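Local coordinates for protein methyltransferase (PDB 5N5D) that probably transfers a methyl group from S-adenosylmethionine to a hydroxyl oxygen during biosynthesis of the pyrrolobenzodiazepine tomaymycin, at residues L28-Q33 / A103-E108; L40-V45 / G212-D217; K51-L56 / M139-A144; I65-T70 / Y74-L79. One frame throughout, in Å; residues are numbered along the deposited sequence.

Interaction 1: residues L28-Q33 / A103-E108; sequences LSKAAQ and ASRLAE
Lys30 and Arg105 meet in a salt-bridge network, completed by Glu108, that ties helix 26-31 to helix 96-108 of the Rossmann-like fold. Each of the two basic residues loses 62 Å² of surface to the contact, twice the share of Ala31 or Glu108. Arg105 grips the carboxylate one turn further along its own helix side-on. Its NE lies 2.8 Å from Glu108 OE1 and its NH2 2.9 Å from Glu108 OE2, both bonds being nearly straight and in the guanidinium plane. The carboxylate is turned against that plane, so that the arginine nitrogens meet its oxygens from about 40° out of the carboxylate plane. Lys30 approaches from the opposite face, its NZ standing 2.8 Å from Glu108 OE2, and this oxygen is therefore held between two donors. The lysine bends at chi3 (71°), which carries its distal carbons across the glutamate at about a right angle and sets CE over one face of the guanidinium. One caution applies: Lys30 was modelled in two conformers, and the bridge is described for one of them. Deeper in, the double bend of Arg105 at chi2 and chi3 lays its aliphatic part along Ala31. Arg105 CD comes within 3.4 Å of Ala31 N, and Arg105 CG within 3.8 Å of Ala31 CB. Leu28 faces away from this partner and packs on Tyr74, Ile77 and Trp78 of helix 74-80. A water donates to Lys30 O at 2.8 Å and accepts a weak bond from Arg105 NH1 at 3.3 Å.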
# COMPACT_ATOMS: atom_id res chain seq x y z
N LEU A 28 -4.94 1.36 21.49
CA LEU A 28 -5.40 1.78 20.17
C LEU A 28 -6.85 2.26 20.21
O LEU A 28 -7.18 3.29 19.61
CB LEU A 28 -5.25 0.65 19.17
CG LEU A 28 -3.83 0.42 18.63
CD1 LEU A 28 -3.75 -0.91 17.88
CD2 LEU A 28 -3.40 1.57 17.73
N SER A 29 -7.73 1.52 20.88
CA SER A 29 -9.13 1.92 20.93
C SER A 29 -9.29 3.26 21.63
O SER A 29 -10.16 4.06 21.26
CB SER A 29 -9.97 0.85 21.61
OG SER A 29 -9.55 0.62 22.93
N LYS A 30 -8.46 3.53 22.65
CA LYS A 30 -8.51 4.83 23.32
C LYS A 30 -7.92 5.92 22.44
O LYS A 30 -8.50 7.01 22.33
CB LYS A 30 -7.76 4.77 24.65
CG LYS A 30 -8.41 3.88 25.72
CD LYS A 30 -7.60 3.83 27.02
CE LYS A 30 -7.64 5.15 27.79
NZ LYS A 30 -7.04 5.03 29.15
N ALA A 31 -6.78 5.65 21.81
CA ALA A 31 -6.16 6.64 20.92
C ALA A 31 -7.11 7.04 19.80
O ALA A 31 -7.14 8.20 19.38
CB ALA A 31 -4.86 6.09 20.34
N ALA A 32 -7.91 6.08 19.32
CA ALA A 32 -8.84 6.36 18.23
C ALA A 32 -9.92 7.37 18.62
O ALA A 32 -10.58 7.92 17.73
CB ALA A 32 -9.51 5.07 17.77
N GLN A 33 -10.12 7.63 19.91
CA GLN A 33 -11.15 8.56 20.38
C GLN A 33 -10.58 9.92 20.76
O GLN A 33 -11.30 10.74 21.34
CB GLN A 33 -11.90 7.95 21.57
CG GLN A 33 -12.52 6.58 21.28
CD GLN A 33 -13.62 6.63 20.23
OE1 GLN A 33 -14.19 7.69 19.97
NE2 GLN A 33 -13.91 5.49 19.61
N ALA A 103 1.16 10.74 24.48
CA ALA A 103 2.12 10.14 25.40
C ALA A 103 1.45 9.11 26.30
O ALA A 103 2.02 8.04 26.56
CB ALA A 103 2.78 11.23 26.25
N SER A 104 0.24 9.41 26.77
CA SER A 104 -0.48 8.47 27.62
C SER A 104 -0.83 7.20 26.85
O SER A 104 -0.74 6.09 27.40
CB SER A 104 -1.73 9.13 28.17
OG SER A 104 -1.41 10.22 29.02
N ARG A 105 -1.26 7.34 25.59
CA ARG A 105 -1.57 6.17 24.77
C ARG A 105 -0.33 5.33 24.51
O ARG A 105 -0.38 4.09 24.55
CB ARG A 105 -2.19 6.60 23.44
CG ARG A 105 -3.41 7.51 23.54
CD ARG A 105 -4.60 6.81 24.15
NE ARG A 105 -4.57 6.80 25.61
CZ ARG A 105 -4.89 7.84 26.38
NH1 ARG A 105 -5.24 8.99 25.83
NH2 ARG A 105 -4.84 7.72 27.70
N LEU A 106 0.79 5.97 24.19
CA LEU A 106 2.00 5.22 23.89
C LEU A 106 2.50 4.45 25.11
O LEU A 106 3.03 3.34 24.97
CB LEU A 106 3.08 6.17 23.37
CG LEU A 106 2.73 6.78 22.01
CD1 LEU A 106 3.57 8.02 21.76
CD2 LEU A 106 2.90 5.77 20.88
N ALA A 107 2.33 5.02 26.30
CA ALA A 107 2.66 4.29 27.52
C ALA A 107 1.74 3.09 27.71
O ALA A 107 2.21 1.98 27.99
CB ALA A 107 2.57 5.24 28.72
N GLU A 108 0.43 3.30 27.55
CA GLU A 108 -0.52 2.19 27.62
C GLU A 108 -0.18 1.10 26.62
O GLU A 108 -0.34 -0.09 26.89
CB GLU A 108 -1.95 2.70 27.38
CG GLU A 108 -2.50 3.61 28.47
CD GLU A 108 -3.71 4.42 28.02
OE1 GLU A 108 -4.08 4.35 26.83
OE2 GLU A 108 -4.29 5.14 28.87
O HOH W 1 -7.36 9.39 23.38

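Interaction 2: residues L40-V45 / G212-D217; sequences LPDLAV and GTKGYD. With SAM (S-adenosylmethionine), chain H.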
# COMPACT_ATOMS: atom_id res chain seq x y z
N LEU A 40 -12.99 17.68 17.98
CA LEU A 40 -12.48 17.75 16.62
C LEU A 40 -13.05 16.61 15.79
O LEU A 40 -13.51 15.60 16.33
CB LEU A 40 -10.95 17.66 16.60
CG LEU A 40 -10.17 18.79 17.26
CD1 LEU A 40 -8.70 18.44 17.27
CD2 LEU A 40 -10.41 20.10 16.54
N PRO A 41 -13.03 16.75 14.46
CA PRO A 41 -13.31 15.59 13.61
C PRO A 41 -12.26 14.52 13.83
O PRO A 41 -11.19 14.76 14.39
CB PRO A 41 -13.24 16.16 12.18
CG PRO A 41 -13.22 17.65 12.33
CD PRO A 41 -12.64 17.93 13.68
N ASP A 42 -12.58 13.30 13.39
CA ASP A 42 -11.66 12.17 13.52
C ASP A 42 -10.52 12.34 12.52
O ASP A 42 -10.68 12.06 11.33
CB ASP A 42 -12.39 10.85 13.30
CG ASP A 42 -11.45 9.66 13.36
OD1 ASP A 42 -10.27 9.83 13.75
OD2 ASP A 42 -11.89 8.55 13.00
N LEU A 43 -9.36 12.77 13.01
CA LEU A 43 -8.21 13.04 12.17
C LEU A 43 -7.26 11.86 12.02
O LEU A 43 -6.32 11.94 11.23
CB LEU A 43 -7.42 14.22 12.74
CG LEU A 43 -8.21 15.51 12.99
CD1 LEU A 43 -7.28 16.57 13.55
CD2 LEU A 43 -8.88 15.99 11.72
N ALA A 44 -7.49 10.78 12.75
CA ALA A 44 -6.56 9.66 12.75
C ALA A 44 -6.76 8.77 11.53
O ALA A 44 -7.86 8.67 10.99
CB ALA A 44 -6.73 8.82 14.01
N VAL A 45 -5.68 8.12 11.10
CA VAL A 45 -5.82 7.04 10.13
C VAL A 45 -6.82 6.04 10.68
O VAL A 45 -6.96 5.86 11.90
CB VAL A 45 -4.47 6.37 9.82
CG1 VAL A 45 -3.52 7.35 9.15
CG2 VAL A 45 -3.85 5.78 11.08
N GLY A 212 -13.49 4.36 2.47
CA GLY A 212 -13.61 3.66 3.73
C GLY A 212 -14.18 4.59 4.78
O GLY A 212 -14.80 5.60 4.45
N THR A 213 -13.94 4.25 6.05
CA THR A 213 -14.50 5.02 7.15
C THR A 213 -14.03 6.47 7.17
O THR A 213 -14.67 7.30 7.82
CB THR A 213 -14.17 4.36 8.49
OG1 THR A 213 -12.76 4.29 8.65
CG2 THR A 213 -14.77 2.97 8.56
N LYS A 214 -12.94 6.80 6.48
CA LYS A 214 -12.46 8.18 6.42
C LYS A 214 -13.05 8.95 5.25
O LYS A 214 -12.76 10.14 5.10
CB LYS A 214 -10.93 8.21 6.33
CG LYS A 214 -10.22 7.50 7.47
CD LYS A 214 -10.48 8.14 8.82
CE LYS A 214 -9.79 9.50 8.94
NZ LYS A 214 -9.87 10.05 10.32
N GLY A 215 -13.88 8.30 4.44
CA GLY A 215 -14.38 8.92 3.23
C GLY A 215 -13.37 8.80 2.11
O GLY A 215 -12.44 8.00 2.15
N TYR A 216 -13.57 9.62 1.08
CA TYR A 216 -12.73 9.62 -0.11
C TYR A 216 -11.48 10.45 0.12
O TYR A 216 -11.57 11.64 0.46
CB TYR A 216 -13.54 10.17 -1.29
CG TYR A 216 -12.77 10.51 -2.54
CD1 TYR A 216 -11.98 9.57 -3.19
CD2 TYR A 216 -12.88 11.77 -3.11
CE1 TYR A 216 -11.30 9.89 -4.35
CE2 TYR A 216 -12.20 12.09 -4.27
CZ TYR A 216 -11.42 11.15 -4.88
OH TYR A 216 -10.74 11.47 -6.05
N ASP A 217 -10.31 9.82 -0.05
CA ASP A 217 -9.04 10.52 0.06
C ASP A 217 -7.97 9.67 -0.63
O ASP A 217 -8.29 8.89 -1.53
CB ASP A 217 -8.75 10.81 1.54
CG ASP A 217 -7.82 11.98 1.75
OD1 ASP A 217 -7.27 12.50 0.75
OD2 ASP A 217 -7.64 12.39 2.91
N SAM H . -1.05 10.96 12.30
CA SAM H . -2.21 11.04 13.20
C SAM H . -2.99 9.68 13.20
O SAM H . -3.17 9.14 12.08
OXT SAM H . -3.37 9.22 14.30
CB SAM H . -3.16 12.19 12.78
CG SAM H . -2.41 13.49 12.54
SD SAM H . -3.63 14.79 12.25
CE SAM H . -4.14 14.40 10.62
C5' SAM H . -2.59 16.24 11.88
C4' SAM H . -1.80 16.73 13.08
O4' SAM H . -0.76 17.64 12.67
C3' SAM H . -2.64 17.47 14.13
O3' SAM H . -2.49 16.84 15.39
C2' SAM H . -2.09 18.91 14.09
O2' SAM H . -2.11 19.55 15.36
C1' SAM H . -0.66 18.66 13.64
N9 SAM H . -0.00 19.81 13.02
C8 SAM H . -0.56 20.73 12.17
N7 SAM H . 0.29 21.62 11.72
C5 SAM H . 1.49 21.26 12.32
C6 SAM H . 2.79 21.79 12.24
N6 SAM H . 3.11 22.86 11.49
N1 SAM H . 3.77 21.19 12.95
C2 SAM H . 3.45 20.12 13.70
N3 SAM H . 2.27 19.53 13.85
C4 SAM H . 1.32 20.15 13.13
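Lys214 reaches across to the backbone of Asp42-Ala44, its ammonium set among two carbonyl oxygens and the Asp42 carboxylate. It springs from a type I beta turn, Gly212 to Gly215, closed by Gly215 N to Gly212 O at 2.9 Å, in the loop between the last two strands of this Rossmann-like methyltransferase. Bends at chi2 and chi3 curl the chain so that NZ ends between the carbonyls. Lys214 NZ donates hydrogen bonds to Ala44 O and Asp42 O; both distances, 2.5 and 2.4 Å respectively, are unusually short, and their exact values are doubtful. Toward Ala44 O the donor stands 24° out of the carbonyl plane. A looser salt bridge of 3.5 Å joins Lys214 NZ to Asp42 OD1, the aspartate crossing the lysine at about a right angle. Asp42 OD1 also accepts from Ala44 N at 3.1 Å, forming an Asx turn that ties the carboxylate to the same bend of chain. The bend thus gripped is part of the S-adenosylmethionine pocket: Leu43 O lies 3.3 Å from the transferable methyl, SAM CE, and Leu43 CB flanks the sulfur. Just after the turn, the Tyr216 ring meets that of Trp10 of the second subunit. The ligand's carboxylate is held by Val45 N, which donates to SAM O at 2.9 Å with an N-H...O angle of 170°.

Interaction 3: residues K51-L56 / M139-A144; sequences KLLHLL and MVFVDA. With SAM (S-adenosylmethionine), chain H.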
# COMPACT_ATOMS: atom_id res chain seq x y z
N LYS A 51 -2.89 -0.15 10.12
CA LYS A 51 -2.29 -1.47 9.92
C LYS A 51 -1.41 -1.48 8.68
O LYS A 51 -0.33 -2.09 8.67
CB LYS A 51 -3.39 -2.53 9.83
CG LYS A 51 -2.89 -3.98 9.71
CD LYS A 51 -2.53 -4.57 11.05
CE LYS A 51 -2.06 -6.03 10.94
NZ LYS A 51 -3.16 -7.05 10.94
N LEU A 52 -1.84 -0.81 7.61
CA LEU A 52 -1.01 -0.74 6.41
C LEU A 52 0.31 -0.03 6.70
O LEU A 52 1.38 -0.49 6.27
CB LEU A 52 -1.75 -0.05 5.27
CG LEU A 52 -0.93 0.06 3.98
CD1 LEU A 52 -0.44 -1.32 3.50
CD2 LEU A 52 -1.76 0.74 2.90
N LEU A 53 0.27 1.10 7.42
CA LEU A 53 1.51 1.77 7.81
C LEU A 53 2.42 0.82 8.57
O LEU A 53 3.63 0.74 8.31
CB LEU A 53 1.20 3.00 8.66
CG LEU A 53 0.67 4.25 7.98
CD1 LEU A 53 0.27 5.27 9.04
CD2 LEU A 53 1.72 4.82 7.05
N HIS A 54 1.85 0.11 9.54
CA HIS A 54 2.57 -0.87 10.33
C HIS A 54 3.24 -1.92 9.44
O HIS A 54 4.43 -2.23 9.61
CB HIS A 54 1.57 -1.50 11.30
CG HIS A 54 2.08 -2.65 12.10
ND1 HIS A 54 2.78 -2.48 13.27
CD2 HIS A 54 1.92 -3.98 11.94
CE1 HIS A 54 3.06 -3.66 13.79
NE2 HIS A 54 2.54 -4.59 13.01
N LEU A 55 2.49 -2.46 8.48
CA LEU A 55 3.03 -3.51 7.61
C LEU A 55 4.11 -2.97 6.68
O LEU A 55 5.10 -3.66 6.41
CB LEU A 55 1.90 -4.15 6.82
CG LEU A 55 0.87 -4.92 7.66
CD1 LEU A 55 -0.24 -5.44 6.78
CD2 LEU A 55 1.53 -6.08 8.42
N LEU A 56 3.93 -1.75 6.16
CA LEU A 56 4.97 -1.15 5.34
C LEU A 56 6.27 -0.99 6.12
O LEU A 56 7.35 -1.29 5.60
CB LEU A 56 4.51 0.21 4.81
CG LEU A 56 3.38 0.16 3.78
CD1 LEU A 56 2.83 1.56 3.54
CD2 LEU A 56 3.83 -0.47 2.47
N MET A 139 11.94 5.26 7.33
CA MET A 139 10.57 5.51 6.91
C MET A 139 10.15 6.86 7.47
O MET A 139 10.52 7.21 8.60
CB MET A 139 9.62 4.41 7.39
CG MET A 139 8.17 4.64 7.03
SD MET A 139 7.19 3.16 7.36
CE MET A 139 5.55 3.73 6.97
N VAL A 140 9.38 7.60 6.68
CA VAL A 140 8.83 8.89 7.09
C VAL A 140 7.34 8.88 6.79
O VAL A 140 6.94 8.56 5.66
CB VAL A 140 9.50 10.07 6.37
CG1 VAL A 140 8.96 11.38 6.90
CG2 VAL A 140 11.00 10.00 6.52
N PHE A 141 6.52 9.22 7.78
CA PHE A 141 5.09 9.39 7.60
C PHE A 141 4.76 10.87 7.79
O PHE A 141 4.98 11.43 8.87
CB PHE A 141 4.30 8.53 8.59
CG PHE A 141 2.80 8.64 8.45
CD1 PHE A 141 2.19 8.62 7.20
CD2 PHE A 141 1.99 8.74 9.57
CE1 PHE A 141 0.81 8.71 7.09
CE2 PHE A 141 0.62 8.82 9.46
CZ PHE A 141 0.03 8.81 8.21
N VAL A 142 4.24 11.49 6.73
CA VAL A 142 3.90 12.91 6.72
C VAL A 142 2.39 13.02 6.80
O VAL A 142 1.68 12.63 5.86
CB VAL A 142 4.44 13.60 5.46
CG1 VAL A 142 4.17 15.11 5.52
CG2 VAL A 142 5.93 13.30 5.28
N ASP A 143 1.89 13.55 7.90
CA ASP A 143 0.47 13.63 8.16
C ASP A 143 0.19 14.82 9.08
O ASP A 143 -0.39 14.69 10.15
CB ASP A 143 -0.04 12.33 8.78
CG ASP A 143 -1.55 12.28 8.91
OD1 ASP A 143 -2.25 13.02 8.17
OD2 ASP A 143 -2.04 11.49 9.75
N ALA A 144 0.62 16.01 8.66
CA ALA A 144 0.37 17.21 9.43
C ALA A 144 -0.39 18.21 8.57
O ALA A 144 -1.40 17.86 7.96
CB ALA A 144 1.69 17.79 9.96
N SAM H . -1.05 10.96 12.30
CA SAM H . -2.21 11.04 13.20
C SAM H . -2.99 9.68 13.20
O SAM H . -3.17 9.14 12.08
OXT SAM H . -3.37 9.22 14.30
CB SAM H . -3.16 12.19 12.78
CG SAM H . -2.41 13.49 12.54
SD SAM H . -3.63 14.79 12.25
CE SAM H . -4.14 14.40 10.62
C5' SAM H . -2.59 16.24 11.88
C4' SAM H . -1.80 16.73 13.08
O4' SAM H . -0.76 17.64 12.67
C3' SAM H . -2.64 17.47 14.13
O3' SAM H . -2.49 16.84 15.39
C2' SAM H . -2.09 18.91 14.09
O2' SAM H . -2.11 19.55 15.36
C1' SAM H . -0.66 18.66 13.64
N9 SAM H . -0.00 19.81 13.02
C8 SAM H . -0.56 20.73 12.17
N7 SAM H . 0.29 21.62 11.72
C5 SAM H . 1.49 21.26 12.32
C6 SAM H . 2.79 21.79 12.24
N6 SAM H . 3.11 22.86 11.49
N1 SAM H . 3.77 21.19 12.95
C2 SAM H . 3.45 20.12 13.70
N3 SAM H . 2.27 19.53 13.85
C4 SAM H . 1.32 20.15 13.13
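Leu53 sends its CB from helix 47-60 toward Phe141 and Met139, and its CG, anti to the carbonyl carbon (chi1 -76°), directs one methyl over Phe141 and the other into the angle between Phe141 and Met139. The CD1 branch sits over the Phe141 ring, 3.7 Å from the centroid and 17° off the normal, a CH-pi contact. The CD2 branch lies 3.8 Å from Phe141 CD1 and also touches Met139 CE, at 4.0 Å. That sulfur-bearing chain runs fully extended from the strand, crosses Leu53 at about a right angle and brings CE within 4.3 Å of Leu56 CB. Met139 and Phe141, two residues apart on strand 139-142, both face the helix. This is the helix-on-sheet layer of a Rossmann-like fold: the axes of segments 51-56 and 139-142 pass 10.7 Å apart and run nearly antiparallel, at 160°. Beyond the helix, Leu56 packs on Leu56 of the second subunit. The opposite face of the Phe141 ring carries Asp143 CB, 3.5 Å above its plane, so the ring is clasped between helix and pocket. Replacing Phe141 by alanine is likely to deprive Leu53 CD1 of its aromatic face and open a gap beside Asp143, giving that side chain more freedom to turn. Asp143 OD2 accepts from SAM N at 2.8 Å, while Asp143 OD1 lies 3.4 Å from the methyl SAM CE.

Interaction 4: residues I65-T70 / Y74-L79; sequences ILEIGT and YSSIWL. With SAM (S-adenosylmethionine), chain H.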
# COMPACT_ATOMS: atom_id res chain seq x y z
N ILE A 65 11.97 5.55 12.44
CA ILE A 65 10.81 6.09 11.75
C ILE A 65 10.59 7.52 12.20
O ILE A 65 10.68 7.83 13.39
CB ILE A 65 9.55 5.24 12.01
CG1 ILE A 65 9.79 3.79 11.57
CG2 ILE A 65 8.35 5.84 11.30
CD1 ILE A 65 8.65 2.85 11.91
N LEU A 66 10.28 8.40 11.25
CA LEU A 66 9.93 9.79 11.52
C LEU A 66 8.46 10.00 11.19
O LEU A 66 8.01 9.63 10.10
CB LEU A 66 10.80 10.74 10.70
CG LEU A 66 10.42 12.22 10.72
CD1 LEU A 66 10.53 12.81 12.13
CD2 LEU A 66 11.28 12.99 9.74
N GLU A 67 7.71 10.59 12.12
CA GLU A 67 6.31 10.91 11.92
C GLU A 67 6.10 12.40 12.13
O GLU A 67 6.51 12.95 13.16
CB GLU A 67 5.41 10.12 12.88
CG GLU A 67 3.94 10.51 12.84
CD GLU A 67 3.11 9.65 13.77
OE1 GLU A 67 3.32 9.72 15.00
OE2 GLU A 67 2.27 8.88 13.25
N ILE A 68 5.45 13.04 11.17
CA ILE A 68 5.13 14.46 11.24
C ILE A 68 3.62 14.55 11.43
O ILE A 68 2.86 14.33 10.49
CB ILE A 68 5.60 15.22 9.99
CG1 ILE A 68 7.10 14.98 9.78
CG2 ILE A 68 5.31 16.70 10.14
CD1 ILE A 68 7.62 15.47 8.45
N GLY A 69 3.19 14.84 12.66
CA GLY A 69 1.78 14.91 12.99
C GLY A 69 1.29 13.81 13.90
O GLY A 69 0.56 12.92 13.46
N THR A 70 1.65 13.88 15.19
CA THR A 70 1.29 12.84 16.15
C THR A 70 -0.21 12.77 16.39
O THR A 70 -0.78 11.68 16.53
CB THR A 70 1.97 13.09 17.49
OG1 THR A 70 3.33 13.49 17.29
CG2 THR A 70 1.92 11.84 18.36
N TYR A 74 -2.54 7.61 17.48
CA TYR A 74 -3.10 6.40 16.89
C TYR A 74 -2.15 5.83 15.83
O TYR A 74 -1.73 4.68 15.92
CB TYR A 74 -4.49 6.66 16.30
CG TYR A 74 -5.09 5.37 15.81
CD1 TYR A 74 -5.79 4.53 16.67
CD2 TYR A 74 -4.90 4.95 14.50
CE1 TYR A 74 -6.30 3.32 16.24
CE2 TYR A 74 -5.41 3.74 14.06
CZ TYR A 74 -6.11 2.93 14.94
OH TYR A 74 -6.61 1.72 14.51
N SER A 75 -1.80 6.63 14.82
CA SER A 75 -0.82 6.16 13.86
C SER A 75 0.51 5.85 14.54
O SER A 75 1.21 4.90 14.15
CB SER A 75 -0.62 7.19 12.74
OG SER A 75 -0.27 8.45 13.27
N SER A 76 0.86 6.61 15.59
CA SER A 76 2.13 6.44 16.28
C SER A 76 2.26 5.04 16.87
O SER A 76 3.32 4.42 16.80
CB SER A 76 2.29 7.49 17.37
OG SER A 76 1.84 8.76 16.91
N ILE A 77 1.18 4.53 17.48
CA ILE A 77 1.23 3.20 18.07
C ILE A 77 1.51 2.16 16.99
O ILE A 77 2.34 1.27 17.16
CB ILE A 77 -0.08 2.89 18.82
CG1 ILE A 77 -0.21 3.78 20.06
CG2 ILE A 77 -0.13 1.41 19.22
CD1 ILE A 77 -1.60 3.76 20.66
N TRP A 78 0.79 2.26 15.86
CA TRP A 78 0.99 1.30 14.78
C TRP A 78 2.43 1.34 14.27
O TRP A 78 3.03 0.29 13.99
CB TRP A 78 0.02 1.57 13.64
CG TRP A 78 -1.36 1.01 13.87
CD1 TRP A 78 -2.51 1.71 14.05
CD2 TRP A 78 -1.72 -0.37 13.92
NE1 TRP A 78 -3.57 0.85 14.21
CE2 TRP A 78 -3.11 -0.44 14.14
CE3 TRP A 78 -1.00 -1.56 13.81
CZ2 TRP A 78 -3.79 -1.65 14.24
CZ3 TRP A 78 -1.68 -2.76 13.91
CH2 TRP A 78 -3.06 -2.80 14.12
N LEU A 79 2.99 2.54 14.12
CA LEU A 79 4.36 2.64 13.63
C LEU A 79 5.36 2.12 14.65
O LEU A 79 6.28 1.37 14.31
CB LEU A 79 4.68 4.09 13.28
CG LEU A 79 3.99 4.62 12.01
CD1 LEU A 79 4.18 6.12 11.94
CD2 LEU A 79 4.53 3.95 10.77
N SAM H . -1.05 10.96 12.30
CA SAM H . -2.21 11.04 13.20
C SAM H . -2.99 9.68 13.20
O SAM H . -3.17 9.14 12.08
OXT SAM H . -3.37 9.22 14.30
CB SAM H . -3.16 12.19 12.78
CG SAM H . -2.41 13.49 12.54
SD SAM H . -3.63 14.79 12.25
CE SAM H . -4.14 14.40 10.62
C5' SAM H . -2.59 16.24 11.88
C4' SAM H . -1.80 16.73 13.08
O4' SAM H . -0.76 17.64 12.67
C3' SAM H . -2.64 17.47 14.13
O3' SAM H . -2.49 16.84 15.39
C2' SAM H . -2.09 18.91 14.09
O2' SAM H . -2.11 19.55 15.36
C1' SAM H . -0.66 18.66 13.64
N9 SAM H . -0.00 19.81 13.02
C8 SAM H . -0.56 20.73 12.17
N7 SAM H . 0.29 21.62 11.72
C5 SAM H . 1.49 21.26 12.32
C6 SAM H . 2.79 21.79 12.24
N6 SAM H . 3.11 22.86 11.49
N1 SAM H . 3.77 21.19 12.95
C2 SAM H . 3.45 20.12 13.70
N3 SAM H . 2.27 19.53 13.85
C4 SAM H . 1.32 20.15 13.13
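Two torsions bring Glu67 and Ser75 together: Glu67 holds CG anti to the backbone nitrogen (chi1 174°) and stays extended to its carboxylate, while Ser75 turns OG between its nitrogen and carbonyl carbon (chi1 55°). Ser76, with OG beside the backbone nitrogen, offers a second hydroxyl on the same helix face. The carboxylate accepts one bond from each serine. Ser76 OG donates to Glu67 OE1 at 2.6 Å through the syn lone pair, and Ser75 OG donates to Glu67 OE2 at 2.6 Å, also on the syn side but 35° out of the plane. Thr91 makes a further hydrogen bond to OE1, so three hydroxyls hydrogen-bond to the buried acid. Ser75 OG in turn accepts from SAM N at 2.8 Å, which makes Glu67 a second-shell residue that orients a first-shell hydroxyl. Were Glu67 an alanine, both serine hydroxyls would probably lose their acceptor, with Ser75 OG set free to turn from the ligand's ammonium. Leu79 CD1 lies 3.6 Å from Glu67 OE2, and the apolar contact continues to Ile65, whose CG2 is 4.2 Å from Leu79 CD1. Just past the C-terminal end of the strand, Gly69 O accepts from SAM N at 2.8 Å, and Ser75 N donates to SAM OXT at 3.1 Å. Gly69 has backbone angles at which a CB would press on the preceding carbonyl oxygen. Strand 64-68, a glycine-rich loop and helix 74-80 are the opening of the beta-alpha-beta unit whose turn cradles the methionine end of the cofactor, as in the first conserved motif of class I methyltransferases.

How the interactions relate
Interactions 3 and 4 share the sheet core, their centres about 7 Å apart. Their strands are neighbours, joined by the probable hydrogen bonds Phe141 N to Leu66 O (2.8 Å) and Phe141 O to Ile68 N (2.9 Å). Interactions 2, 3 and 4 all touch the cofactor, gripping its amino-acid portion: the ammonium from 3 and 4, the carboxylate from 2 and 4. Interaction 2 meets the other two through Val45, whose CG1 lies 3.9 Å from Phe141 CZ and whose O lies 3.4 Å from Tyr74 CE2. Interaction 1 is peripheral; Leu28 O approaches Tyr74 CE1 of interaction 4 at 3.5 Å, while the side chain of Ala31 remains about 7 Å from the cofactor.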